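PDB 7NG2: zinc finger (CCCH type) motif-containing protein, which probably reads N6-methyladenosine in mRNA through its YTH domain, as part of a zinc-finger CPSF4 protein linked to cleavage and polyadenylation. Local coordinates for residues 46-60 against 68-80. Numbering follows the deposited sequence.
Sequences LSNAFTSTDHVLLLF and FQGFGRMMSLPDP
Phe68 opens the antiparallel pairing of strands 55-62 and 67-74, a beta hairpin inside the YTH domain: its CE1 lies 3.8 Å from Leu59 CB, and helix 137-149 packs against both side chains. Gln69 N donates to Phe60 O. Phe71 sets CB 3.3 Å from Leu58 O, on the face of the sheet that also carries Leu57 and Leu59. Gly72 exchanges two backbone bonds with Leu58, and its N lies at the edge of the Phe60 ring, near the ring plane, while Trp102 stacks on that ring.

Arg73 runs out extended from CG to NE, CG anti to the backbone N (chi1 -176°), which brings its guanidinium to the start of the neighbouring strand. There NE donates to His55 ND1 (2.9 Å, 164° at the hydrogen) within the plane of the imidazole, the two flat groups standing 80° apart. NH2 reaches Asp54 O at 2.7 Å in a more bent bond and also meets Gly1 O. Met74 N bonds Val56 O; a water then bridges Met74 O and Val56 N. The straight Met74 side chain reaches helix 40-52 alongside Leu46 and Phe50, SD 5.2 Å from the centroid of the Phe50 ring in an oblique Met-aromatic contact. Beyond it, the backbone from Ser76 to Leu77 passes over one face of the Phe50 ring, and Leu77 CD2 touches Ser47 CB at 3.7 Å. Accepting from NE implies that His55 ND1 carries no proton here.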
loop_
_atom_site.group_PDB
_atom_site.type_symbol
_atom_site.label_atom_id
_atom_site.label_comp_id
_atom_site.label_asym_id
_atom_site.label_seq_id
_atom_site.Cartn_x
_atom_site.Cartn_y
_atom_site.Cartn_z
ATOM N N LEU A 46 -2.828 -4.935 9.539
ATOM C CA LEU A 46 -1.598 -4.209 9.236
ATOM C C LEU A 46 -0.786 -3.952 10.497
ATOM O O LEU A 46 0.448 -3.992 10.460
ATOM C CB LEU A 46 -1.894 -2.896 8.502
ATOM C CG LEU A 46 -2.466 -3.014 7.084
ATOM C CD1 LEU A 46 -2.731 -1.638 6.509
ATOM C CD2 LEU A 46 -1.531 -3.787 6.169
ATOM N N SER A 47 -1.455 -3.678 11.616
ATOM C CA SER A 47 -0.739 -3.465 12.868
ATOM C C SER A 47 0.057 -4.696 13.259
ATOM O O SER A 47 1.214 -4.590 13.679
ATOM C CB SER A 47 -1.719 -3.112 13.983
ATOM O OG SER A 47 -2.355 -1.879 13.734
ATOM N N ASN A 48 -0.567 -5.871 13.172
ATOM C CA ASN A 48 0.131 -7.103 13.526
ATOM C C ASN A 48 1.280 -7.391 12.576
ATOM O O ASN A 48 2.305 -7.931 12.997
ATOM C CB ASN A 48 -0.854 -8.270 13.605
ATOM C CG ASN A 48 -1.776 -8.148 14.792
ATOM O OD1 ASN A 48 -1.499 -7.384 15.708
ATOM N ND2 ASN A 48 -2.869 -8.892 14.788
ATOM N N ALA A 49 1.131 -7.023 11.304
ATOM C CA ALA A 49 2.242 -7.141 10.366
ATOM C C ALA A 49 3.357 -6.156 10.706
ATOM O O ALA A 49 4.540 -6.505 10.661
ATOM C CB ALA A 49 1.733 -6.929 8.939
ATOM N N PHE A 50 2.995 -4.922 11.061
ATOM C CA PHE A 50 3.988 -3.876 11.313
ATOM C C PHE A 50 4.921 -4.239 12.462
ATOM O O PHE A 50 6.131 -3.997 12.392
ATOM C CB PHE A 50 3.293 -2.543 11.615
ATOM C CG PHE A 50 4.250 -1.425 11.936
ATOM C CD1 PHE A 50 4.940 -0.772 10.929
ATOM C CD2 PHE A 50 4.489 -1.054 13.250
ATOM C CE1 PHE A 50 5.829 0.246 11.225
ATOM C CE2 PHE A 50 5.378 -0.042 13.550
ATOM C CZ PHE A 50 6.049 0.611 12.548
ATOM N N THR A 51 4.378 -4.808 13.534
ATOM C CA THR A 51 5.209 -5.122 14.684
ATOM C C THR A 51 6.076 -6.354 14.472
ATOM O O THR A 51 7.067 -6.523 15.182
ATOM C CB THR A 51 4.331 -5.306 15.929
ATOM O OG1 THR A 51 3.462 -6.434 15.756
ATOM C CG2 THR A 51 3.494 -4.052 16.208
ATOM N N SER A 52 5.737 -7.207 13.512
ATOM C CA SER A 52 6.365 -8.514 13.373
ATOM C C SER A 52 7.066 -8.721 12.039
ATOM O O SER A 52 7.449 -9.849 11.732
ATOM C CB SER A 52 5.321 -9.613 13.569
ATOM O OG SER A 52 4.361 -9.563 12.522
ATOM N N THR A 53 7.230 -7.679 11.240
ATOM C CA THR A 53 7.875 -7.781 9.942
ATOM C C THR A 53 8.846 -6.624 9.819
ATOM O O THR A 53 8.565 -5.524 10.308
ATOM C CB THR A 53 6.833 -7.679 8.814
ATOM O OG1 THR A 53 5.700 -8.494 9.123
ATOM C CG2 THR A 53 7.417 -8.124 7.497
ATOM N N ASP A 54 9.980 -6.860 9.159
ATOM C CA ASP A 54 10.941 -5.773 9.004
ATOM C C ASP A 54 10.356 -4.629 8.181
ATOM O O ASP A 54 10.526 -3.458 8.531
ATOM C CB ASP A 54 12.243 -6.274 8.381
ATOM C CG ASP A 54 12.965 -7.302 9.238
ATOM O OD1 ASP A 54 12.662 -7.481 10.440
ATOM O OD2 ASP A 54 13.860 -7.946 8.668
ATOM N N HIS A 55 9.658 -4.951 7.090
ATOM C CA HIS A 55 9.029 -3.972 6.201
ATOM C C HIS A 55 7.633 -4.417 5.818
ATOM O O HIS A 55 7.454 -5.535 5.326
ATOM C CB HIS A 55 9.813 -3.807 4.900
ATOM C CG HIS A 55 11.233 -3.400 5.095
ATOM N ND1 HIS A 55 11.587 -2.162 5.580
ATOM C CD2 HIS A 55 12.390 -4.060 4.855
ATOM C CE1 HIS A 55 12.904 -2.079 5.643
ATOM N NE2 HIS A 55 13.415 -3.217 5.202
ATOM N N VAL A 56 6.659 -3.530 6.014
ATOM C CA VAL A 56 5.307 -3.721 5.501
ATOM C C VAL A 56 5.112 -2.773 4.328
ATOM O O VAL A 56 5.152 -1.547 4.493
ATOM C CB VAL A 56 4.255 -3.494 6.596
ATOM C CG1 VAL A 56 2.860 -3.528 6.006
ATOM C CG2 VAL A 56 4.410 -4.539 7.692
ATOM N N LEU A 57 4.906 -3.341 3.138
ATOM C CA LEU A 57 4.744 -2.580 1.909
ATOM C C LEU A 57 3.274 -2.506 1.524
ATOM O O LEU A 57 2.539 -3.496 1.633
ATOM C CB LEU A 57 5.537 -3.212 0.763
ATOM C CG LEU A 57 7.068 -3.141 0.821
ATOM C CD1 LEU A 57 7.556 -1.745 1.189
ATOM C CD2 LEU A 57 7.669 -4.184 1.746
ATOM N N LEU A 58 2.857 -1.306 1.133
ATOM C CA LEU A 58 1.488 -1.008 0.734
ATOM C C LEU A 58 1.513 -0.620 -0.735
ATOM O O LEU A 58 2.201 0.326 -1.116
ATOM C CB LEU A 58 0.939 0.136 1.581
ATOM C CG LEU A 58 1.083 -0.086 3.087
ATOM C CD1 LEU A 58 0.627 1.162 3.792
ATOM C CD2 LEU A 58 0.292 -1.289 3.583
ATOM N N LEU A 59 0.760 -1.350 -1.551
ATOM C CA LEU A 59 0.756 -1.185 -3.004
ATOM C C LEU A 59 -0.571 -0.531 -3.363
ATOM O O LEU A 59 -1.630 -1.156 -3.223
ATOM C CB LEU A 59 0.898 -2.546 -3.686
ATOM C CG LEU A 59 2.303 -3.185 -3.672
ATOM C CD1 LEU A 59 2.878 -3.440 -2.268
ATOM C CD2 LEU A 59 2.309 -4.476 -4.494
ATOM N N PHE A 60 -0.517 0.725 -3.799
ATOM C CA PHE A 60 -1.719 1.549 -3.912
ATOM C C PHE A 60 -2.363 1.417 -5.284
ATOM O O PHE A 60 -1.690 1.556 -6.309
ATOM C CB PHE A 60 -1.367 3.006 -3.657
ATOM C CG PHE A 60 -1.110 3.319 -2.209
ATOM C CD1 PHE A 60 0.159 3.176 -1.667
ATOM C CD2 PHE A 60 -2.140 3.752 -1.383
ATOM C CE1 PHE A 60 0.410 3.473 -0.336
ATOM C CE2 PHE A 60 -1.896 4.043 -0.046
ATOM C CZ PHE A 60 -0.621 3.896 0.473
ATOM N N PHE A 68 -1.664 0.143 -10.572
ATOM C CA PHE A 68 -1.046 0.682 -9.369
ATOM C C PHE A 68 -0.512 2.078 -9.640
ATOM O O PHE A 68 -0.001 2.360 -10.731
ATOM C CB PHE A 68 0.128 -0.183 -8.889
ATOM C CG PHE A 68 -0.269 -1.553 -8.412
ATOM C CD1 PHE A 68 -0.942 -1.731 -7.213
ATOM C CD2 PHE A 68 0.056 -2.672 -9.162
ATOM C CE1 PHE A 68 -1.286 -3.010 -6.771
ATOM C CE2 PHE A 68 -0.285 -3.945 -8.725
ATOM C CZ PHE A 68 -0.959 -4.119 -7.534
ATOM N N GLN A 69 -0.589 2.934 -8.622
ATOM C CA GLN A 69 -0.017 4.270 -8.670
ATOM C C GLN A 69 1.307 4.365 -7.925
ATOM O O GLN A 69 1.949 5.420 -7.966
ATOM C CB GLN A 69 -1.007 5.311 -8.121
ATOM C CG GLN A 69 -2.231 5.542 -9.000
ATOM C CD GLN A 69 -3.211 4.390 -8.933
ATOM O OE1 GLN A 69 -3.671 4.025 -7.857
ATOM N NE2 GLN A 69 -3.523 3.805 -10.085
ATOM N N GLY A 70 1.732 3.298 -7.274
ATOM C CA GLY A 70 2.990 3.297 -6.565
ATOM C C GLY A 70 2.897 2.433 -5.328
ATOM O O GLY A 70 1.969 1.655 -5.147
ATOM N N PHE A 71 3.899 2.584 -4.466
ATOM C CA PHE A 71 3.923 1.807 -3.239
ATOM C C PHE A 71 4.655 2.582 -2.156
ATOM O O PHE A 71 5.415 3.513 -2.431
ATOM C CB PHE A 71 4.503 0.389 -3.426
ATOM C CG PHE A 71 5.977 0.344 -3.751
ATOM C CD1 PHE A 71 6.405 0.408 -5.066
ATOM C CD2 PHE A 71 6.930 0.189 -2.751
ATOM C CE1 PHE A 71 7.760 0.339 -5.381
ATOM C CE2 PHE A 71 8.273 0.119 -3.060
ATOM C CZ PHE A 71 8.691 0.195 -4.379
ATOM N N GLY A 72 4.379 2.195 -0.913
ATOM C CA GLY A 72 4.998 2.840 0.226
ATOM C C GLY A 72 5.224 1.857 1.351
ATOM O O GLY A 72 4.792 0.704 1.294
ATOM N N ARG A 73 5.948 2.312 2.371
ATOM C CA ARG A 73 6.209 1.525 3.567
ATOM C C ARG A 73 5.365 2.066 4.714
ATOM O O ARG A 73 5.296 3.283 4.926
ATOM C CB ARG A 73 7.693 1.603 3.940
ATOM C CG ARG A 73 8.073 0.738 5.133
ATOM C CD ARG A 73 9.533 0.928 5.508
ATOM N NE ARG A 73 9.972 -0.015 6.534
ATOM C CZ ARG A 73 9.856 0.189 7.845
ATOM N NH1 ARG A 73 9.310 1.308 8.295
ATOM N NH2 ARG A 73 10.311 -0.723 8.707
ATOM N N MET A 74 4.703 1.166 5.433
ATOM C CA MET A 74 4.028 1.550 6.665
ATOM C C MET A 74 5.079 1.911 7.710
ATOM O O MET A 74 5.979 1.122 7.999
ATOM C CB MET A 74 3.187 0.378 7.153
ATOM C CG MET A 74 2.362 0.648 8.388
ATOM S SD MET A 74 1.373 -0.798 8.772
ATOM C CE MET A 74 0.470 -0.220 10.201
ATOM N N MET A 75 4.971 3.115 8.279
ATOM C CA MET A 75 6.008 3.645 9.155
ATOM C C MET A 75 5.614 3.684 10.621
ATOM O O MET A 75 6.489 3.876 11.473
ATOM C CB MET A 75 6.384 5.068 8.727
ATOM C CG MET A 75 6.865 5.192 7.284
ATOM S SD MET A 75 8.325 4.205 6.899
ATOM C CE MET A 75 9.563 5.017 7.903
ATOM N N SER A 76 4.337 3.528 10.938
ATOM C CA SER A 76 3.897 3.594 12.319
ATOM C C SER A 76 2.634 2.771 12.470
ATOM O O SER A 76 1.966 2.440 11.489
ATOM C CB SER A 76 3.620 5.045 12.755
ATOM O OG SER A 76 2.337 5.492 12.312
ATOM N N LEU A 77 2.298 2.474 13.724
ATOM C CA LEU A 77 1.003 1.925 14.053
ATOM C C LEU A 77 -0.062 3.008 13.890
ATOM O O LEU A 77 0.244 4.204 13.908
ATOM C CB LEU A 77 1.002 1.451 15.506
ATOM C CG LEU A 77 1.774 0.153 15.771
ATOM C CD1 LEU A 77 1.855 -0.147 17.274
ATOM C CD2 LEU A 77 1.159 -1.023 15.012
ATOM N N PRO A 78 -1.321 2.612 13.726
ATOM C CA PRO A 78 -2.418 3.585 13.805
ATOM C C PRO A 78 -2.297 4.435 15.064
ATOM O O PRO A 78 -2.037 3.926 16.155
ATOM C CB PRO A 78 -3.667 2.698 13.821
ATOM C CG PRO A 78 -3.230 1.444 13.088
ATOM C CD PRO A 78 -1.803 1.242 13.492
ATOM N N ASP A 79 -2.445 5.750 14.888
ATOM C CA ASP A 79 -2.068 6.759 15.873
ATOM C C ASP A 79 -3.155 7.826 15.924
ATOM O O ASP A 79 -3.302 8.604 14.974
ATOM C CB ASP A 79 -0.730 7.374 15.445
ATOM C CG ASP A 79 -0.221 8.451 16.395
ATOM O OD1 ASP A 79 -0.910 8.775 17.380
ATOM O OD2 ASP A 79 0.892 8.973 16.150
ATOM N N PRO A 80 -3.923 7.904 17.013
ATOM C CA PRO A 80 -5.018 8.886 17.070
ATOM C C PRO A 80 -4.571 10.336 16.957
ATOM O O PRO A 80 -5.403 11.195 16.649
ATOM C CB PRO A 80 -5.675 8.603 18.428
ATOM C CG PRO A 80 -5.309 7.192 18.742
ATOM C CD PRO A 80 -3.930 7.002 18.177
HETATM O O HOH W 1 7.070 -1.452 7.861
#